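Local coordinates for protein 4-amino-4-deoxy-L-arabinose transferase or related glycosyltransferases of PMT family (Cupriavidus metallidurans, PDB 5EZM) that probably transfers 4-amino-4-deoxy-L-arabinose from a lipid carrier to lipid A, as a zinc-binding membrane glycosyltransferase of the GT-C fold, at residues A[62-66]-A[92-97]; A[200-204]-A[246-251]. One frame throughout, in Å; residues are numbered along the deposited sequence.

Both contacts are helix-helix packing without a hydrogen bond between their segments, on four different helices: 58-72 and 91-103, 185-206 and 236-257. The centre of contact 1 lies about 13 Å from the centre of the chain, that of contact 2 about 20 Å; both are buried, save that Ile246 is partly exposed. Bound MPG lipid reaches both, at contact 1 through Trp94 and Val95, which take no part in the crossing. Contact 1 crosses steeply around a serine and sulfur-aromatic neighbours, whereas contact 2 runs nearly parallel and locks through a leucine knob. Trp94, its CB pointing away from 62-66, bridges to contact 2: CZ2 is 3.7 Å from Trp250 CD1, CZ3 4.1 Å from Leu204 CD1.

Contact 1 of 2, residues A[62-66]-A[92-97]; sequences YAEIS and HMWVTV
A serine, not a large apolar residue, sits at the heart of this helix crossing: Ser66 has the most area covered, its CA 5.1 Å from that of Met93. Segments 62-66 and 92-97 are both helical, their axes 9.2 Å apart at closest approach and crossing at -70°. In its m rotamer, Ser66 turns OG back to Tyr62 O (3.0 Å), so the hydroxyl can lie against carbon, 3.4 Å from Met93 CG and 3.3 Å from Thr96 CB. Thr96, also m, does likewise, OG1 donating to His92 O at 2.9 Å. Ser66 O approaches Val97 CG2 at 3.2 Å. Met93 (m, p, p) meets Ile65 CG2 through CG at 3.6 Å and makes a Met-aromatic contact, SD lying obliquely 4.3 Å from Tyr62 CD1. His92 (chi1 t) brings NE2 to 4.0 Å from Tyr62 CB, the two rings oblique with centroids 5.7 Å apart; its ND1 is hydrogen-bonded to Thr163 OG1. The Tyr62 side chain is about 7 Å from that of the zinc ligand Glu87, which places the Tyr62 end of the crossing near the metal site. With the Ser66 and Thr96 hydroxyls hydrogen-bonded within their own helices, van der Waals and sulfur-aromatic contacts hold the segments.

Contact 2 of 2, residues A[200-204]-A[246-251]; sequences GVAIL and ITVPWF. With MPG ([(Z)-octadec-9-enyl] (2R)-2,3-bis(oxidanyl)propanoate), chain K.
Gly200 opens the segment 200-204 where the two segments come nearest, its CA 5.5 Å from that of Thr247. The axes approach to 9.0 Å and run nearly parallel, at only 26°. Without a side chain, Gly200 lets its backbone meet the partner helix directly: its O is 3.3 Å from Thr247 CG2 and its C 4.1 Å from Ile246 CG2. Val201 points its CB away, but its N lies 4.2 Å from Ile246 CG2; its side chain packs on Val167 of helix 160-178 and touches one MPG. A turn on from Gly200, Ile203 (m, t) sets CB 3.9 Å from Thr247 CG2 and CG2 4.4 Å from Phe251 CE2. Leu204 (m, t) does most of the work. Its N donates a hydrogen bond to Gly200 O (2.9 Å), and its side chain enters as a knob among Ile246, Thr247, Trp250 and Phe251: CD1 is 3.3 Å from Ile246 O, CD2 3.6 Å from Phe251 CE2 and 4.2 Å from Trp250 CE3. Segment 246-251 kinks where the N atoms of Pro249 and Trp250 lack a bond to the preceding turn. Trp250 (chi1 t) ties NE1 to Val76 O. Another MPG sets C5 3.6 Å from Phe251 CB and C1 3.5 Å from Thr247 OG1, which is hydrogen-bonded to Met243 O. This is a single knob-into-hole contact between two predicted transmembrane helices of a GT-C glycosyltransferase, with bound lipid against both.

Contact 1 of 2, residues A[62-66]-A[92-97]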
loop_
_atom_site.group_PDB
_atom_site.type_symbol
_atom_site.label_atom_id
_atom_site.label_comp_id
_atom_site.label_asym_id
_atom_site.label_seq_id
_atom_site.Cartn_x
_atom_site.Cartn_y
_atom_site.Cartn_z
ATOM N N TYR A 62 -1.914 -9.519 4.317
ATOM C CA TYR A 62 -3.231 -9.247 3.755
ATOM C C TYR A 62 -3.609 -10.273 2.694
ATOM O O TYR A 62 -4.789 -10.637 2.578
ATOM C CB TYR A 62 -3.273 -7.821 3.209
ATOM C CG TYR A 62 -3.008 -6.805 4.296
ATOM C CD1 TYR A 62 -3.704 -6.855 5.498
ATOM C CD2 TYR A 62 -2.033 -5.829 4.144
ATOM C CE1 TYR A 62 -3.457 -5.947 6.507
ATOM C CE2 TYR A 62 -1.777 -4.912 5.152
ATOM C CZ TYR A 62 -2.492 -4.977 6.331
ATOM O OH TYR A 62 -2.246 -4.070 7.336
ATOM N N ALA A 63 -2.630 -10.778 1.937
ATOM C CA ALA A 63 -2.936 -11.827 0.969
ATOM C C ALA A 63 -3.432 -13.086 1.667
ATOM O O ALA A 63 -4.347 -13.760 1.175
ATOM C CB ALA A 63 -1.711 -12.135 0.113
ATOM N N GLU A 64 -2.854 -13.407 2.828
ATOM C CA GLU A 64 -3.227 -14.622 3.545
ATOM C C GLU A 64 -4.540 -14.455 4.294
ATOM O O GLU A 64 -5.378 -15.362 4.278
ATOM C CB GLU A 64 -2.120 -15.033 4.515
ATOM C CG GLU A 64 -2.532 -16.137 5.487
ATOM C CD GLU A 64 -2.902 -17.446 4.796
ATOM O OE1 GLU A 64 -2.550 -17.633 3.614
ATOM O OE2 GLU A 64 -3.544 -18.298 5.442
ATOM N N ILE A 65 -4.728 -13.322 4.973
ATOM C CA ILE A 65 -6.024 -13.038 5.584
ATOM C C ILE A 65 -7.125 -13.151 4.541
ATOM O O ILE A 65 -8.145 -13.820 4.749
ATOM C CB ILE A 65 -6.014 -11.649 6.244
ATOM C CG1 ILE A 65 -5.134 -11.661 7.495
ATOM C CG2 ILE A 65 -7.425 -11.220 6.590
ATOM C CD1 ILE A 65 -4.928 -10.300 8.115
ATOM N N SER A 66 -6.917 -12.520 3.385
ATOM C CA SER A 66 -7.912 -12.604 2.323
ATOM C C SER A 66 -8.088 -14.037 1.841
ATOM O O SER A 66 -9.207 -14.454 1.524
ATOM C CB SER A 66 -7.523 -11.687 1.170
ATOM O OG SER A 66 -7.595 -10.333 1.577
ATOM N N HIS A 92 -10.508 -3.799 2.380
ATOM C CA HIS A 92 -9.412 -4.292 1.551
ATOM C C HIS A 92 -9.515 -5.799 1.356
ATOM O O HIS A 92 -9.336 -6.309 0.241
ATOM C CB HIS A 92 -8.072 -3.916 2.188
ATOM C CG HIS A 92 -6.876 -4.399 1.426
ATOM N ND1 HIS A 92 -6.129 -3.573 0.613
ATOM C CD2 HIS A 92 -6.292 -5.619 1.360
ATOM C CE1 HIS A 92 -5.138 -4.264 0.077
ATOM N NE2 HIS A 92 -5.215 -5.509 0.513
ATOM N N MET A 93 -9.836 -6.526 2.429
ATOM C CA MET A 93 -9.970 -7.973 2.322
ATOM C C MET A 93 -11.180 -8.356 1.481
ATOM O O MET A 93 -11.114 -9.306 0.698
ATOM C CB MET A 93 -10.050 -8.600 3.713
ATOM C CG MET A 93 -8.691 -8.732 4.388
ATOM S SD MET A 93 -7.980 -7.153 4.902
ATOM C CE MET A 93 -8.798 -6.913 6.477
ATOM N N TRP A 94 -12.294 -7.631 1.628
ATOM C CA TRP A 94 -13.457 -7.882 0.783
ATOM C C TRP A 94 -13.088 -7.784 -0.692
ATOM O O TRP A 94 -13.407 -8.680 -1.490
ATOM C CB TRP A 94 -14.572 -6.894 1.120
ATOM C CG TRP A 94 -15.200 -7.118 2.451
ATOM C CD1 TRP A 94 -15.056 -8.214 3.255
ATOM C CD2 TRP A 94 -16.078 -6.223 3.143
ATOM N NE1 TRP A 94 -15.795 -8.057 4.406
ATOM C CE2 TRP A 94 -16.430 -6.843 4.363
ATOM C CE3 TRP A 94 -16.602 -4.959 2.851
ATOM C CZ2 TRP A 94 -17.280 -6.240 5.288
ATOM C CZ3 TRP A 94 -17.449 -4.361 3.775
ATOM C CH2 TRP A 94 -17.777 -5.002 4.978
ATOM N N VAL A 95 -12.400 -6.704 -1.069
ATOM C CA VAL A 95 -12.018 -6.519 -2.467
ATOM C C VAL A 95 -11.091 -7.641 -2.914
ATOM O O VAL A 95 -11.299 -8.261 -3.966
ATOM C CB VAL A 95 -11.372 -5.138 -2.673
ATOM C CG1 VAL A 95 -10.931 -4.975 -4.119
ATOM C CG2 VAL A 95 -12.345 -4.035 -2.277
ATOM N N THR A 96 -10.064 -7.934 -2.109
ATOM C CA THR A 96 -9.128 -8.991 -2.477
ATOM C C THR A 96 -9.843 -10.324 -2.643
ATOM O O THR A 96 -9.496 -11.112 -3.527
ATOM C CB THR A 96 -8.013 -9.111 -1.435
ATOM O OG1 THR A 96 -7.373 -7.839 -1.253
ATOM C CG2 THR A 96 -6.973 -10.134 -1.887
ATOM N N VAL A 97 -10.858 -10.585 -1.817
ATOM C CA VAL A 97 -11.562 -11.862 -1.886
ATOM C C VAL A 97 -12.409 -11.937 -3.149
ATOM O O VAL A 97 -12.493 -12.993 -3.791
ATOM C CB VAL A 97 -12.410 -12.089 -0.621
ATOM C CG1 VAL A 97 -13.403 -13.211 -0.846
ATOM C CG2 VAL A 97 -11.516 -12.429 0.556
#

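Contact 2 of 2, residues A[200-204]-A[246-251]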
loop_
_atom_site.group_PDB
_atom_site.type_symbol
_atom_site.label_atom_id
_atom_site.label_comp_id
_atom_site.label_asym_id
_atom_site.label_seq_id
_atom_site.Cartn_x
_atom_site.Cartn_y
_atom_site.Cartn_z
ATOM N N GLY A 200 -17.270 6.617 4.288
ATOM C CA GLY A 200 -17.694 5.361 4.886
ATOM C C GLY A 200 -16.811 4.198 4.476
ATOM O O GLY A 200 -16.358 3.415 5.319
ATOM N N VAL A 201 -16.551 4.071 3.171
ATOM C CA VAL A 201 -15.659 3.017 2.693
ATOM C C VAL A 201 -14.289 3.144 3.349
ATOM O O VAL A 201 -13.668 2.142 3.727
ATOM C CB VAL A 201 -15.559 3.058 1.157
ATOM C CG1 VAL A 201 -14.617 1.971 0.661
ATOM C CG2 VAL A 201 -16.935 2.911 0.525
ATOM N N ALA A 202 -13.802 4.379 3.505
ATOM C CA ALA A 202 -12.500 4.587 4.130
ATOM C C ALA A 202 -12.502 4.109 5.577
ATOM O O ALA A 202 -11.531 3.496 6.040
ATOM C CB ALA A 202 -12.105 6.061 4.050
ATOM N N ILE A 203 -13.586 4.381 6.308
ATOM C CA ILE A 203 -13.694 3.882 7.676
ATOM C C ILE A 203 -13.682 2.360 7.680
ATOM O O ILE A 203 -13.025 1.731 8.520
ATOM C CB ILE A 203 -14.955 4.446 8.359
ATOM C CG1 ILE A 203 -14.860 5.971 8.475
ATOM C CG2 ILE A 203 -15.149 3.808 9.726
ATOM C CD1 ILE A 203 -16.062 6.617 9.142
ATOM N N LEU A 204 -14.389 1.743 6.729
ATOM C CA LEU A 204 -14.337 0.293 6.578
ATOM C C LEU A 204 -13.006 -0.198 6.033
ATOM O O LEU A 204 -12.820 -1.413 5.908
ATOM C CB LEU A 204 -15.469 -0.186 5.668
ATOM C CG LEU A 204 -16.875 -0.117 6.263
ATOM C CD1 LEU A 204 -17.914 -0.544 5.238
ATOM C CD2 LEU A 204 -16.959 -0.980 7.509
ATOM N N ILE A 246 -23.425 2.699 5.562
ATOM C CA ILE A 246 -22.332 1.957 4.942
ATOM C C ILE A 246 -21.456 1.282 5.994
ATOM O O ILE A 246 -21.105 0.104 5.863
ATOM C CB ILE A 246 -21.515 2.884 4.024
ATOM C CG1 ILE A 246 -22.362 3.298 2.824
ATOM C CG2 ILE A 246 -20.243 2.193 3.560
ATOM C CD1 ILE A 246 -21.656 4.224 1.877
ATOM N N THR A 247 -21.094 2.001 7.058
ATOM C CA THR A 247 -20.110 1.479 8.002
ATOM C C THR A 247 -20.713 0.598 9.091
ATOM O O THR A 247 -20.132 -0.437 9.437
ATOM C CB THR A 247 -19.349 2.626 8.670
ATOM O OG1 THR A 247 -20.261 3.421 9.438
ATOM C CG2 THR A 247 -18.676 3.491 7.631
ATOM N N VAL A 248 -21.865 0.994 9.639
ATOM C CA VAL A 248 -22.364 0.362 10.866
ATOM C C VAL A 248 -22.569 -1.145 10.736
ATOM O O VAL A 248 -22.158 -1.876 11.651
ATOM C CB VAL A 248 -23.635 1.086 11.349
ATOM C CG1 VAL A 248 -24.338 0.260 12.411
ATOM C CG2 VAL A 248 -23.278 2.454 11.899
ATOM N N PRO A 249 -23.191 -1.674 9.667
ATOM C CA PRO A 249 -23.528 -3.114 9.668
ATOM C C PRO A 249 -22.380 -4.055 10.018
ATOM O O PRO A 249 -22.568 -4.965 10.838
ATOM C CB PRO A 249 -24.038 -3.339 8.240
ATOM C CG PRO A 249 -24.637 -2.049 7.871
ATOM C CD PRO A 249 -23.730 -1.009 8.466
ATOM N N TRP A 250 -21.193 -3.866 9.438
ATOM C CA TRP A 250 -20.096 -4.771 9.769
ATOM C C TRP A 250 -19.660 -4.604 11.218
ATOM O O TRP A 250 -19.352 -5.591 11.894
ATOM C CB TRP A 250 -18.905 -4.560 8.838
ATOM C CG TRP A 250 -17.718 -5.390 9.252
ATOM C CD1 TRP A 250 -17.512 -6.717 8.994
ATOM C CD2 TRP A 250 -16.586 -4.952 10.013
ATOM N NE1 TRP A 250 -16.318 -7.127 9.539
ATOM C CE2 TRP A 250 -15.731 -6.063 10.171
ATOM C CE3 TRP A 250 -16.209 -3.727 10.571
ATOM C CZ2 TRP A 250 -14.525 -5.984 10.860
ATOM C CZ3 TRP A 250 -15.011 -3.651 11.256
ATOM C CH2 TRP A 250 -14.184 -4.773 11.395
ATOM N N PHE A 251 -19.621 -3.364 11.711
ATOM C CA PHE A 251 -19.193 -3.148 13.088
ATOM C C PHE A 251 -20.172 -3.775 14.071
ATOM O O PHE A 251 -19.762 -4.396 15.060
ATOM C CB PHE A 251 -19.020 -1.652 13.352
ATOM C CG PHE A 251 -17.745 -1.088 12.788
ATOM C CD1 PHE A 251 -16.609 -0.986 13.574
ATOM C CD2 PHE A 251 -17.675 -0.682 11.466
ATOM C CE1 PHE A 251 -15.430 -0.479 13.053
ATOM C CE2 PHE A 251 -16.497 -0.172 10.940
ATOM C CZ PHE A 251 -15.375 -0.071 11.735
HETATM C C2 MPG K . -18.452 3.736 13.506
HETATM C C3 MPG K . -19.564 2.741 13.827
HETATM C C4 MPG K . -19.238 1.917 15.063
HETATM C C5 MPG K . -20.345 0.926 15.462
HETATM C C6 MPG K . -20.093 0.332 16.859
HETATM C C7 MPG K . -20.815 -1.010 17.088
HETATM C C8 MPG K . -20.409 -1.666 18.430
HETATM C C1 MPG K . -18.832 4.720 12.395
#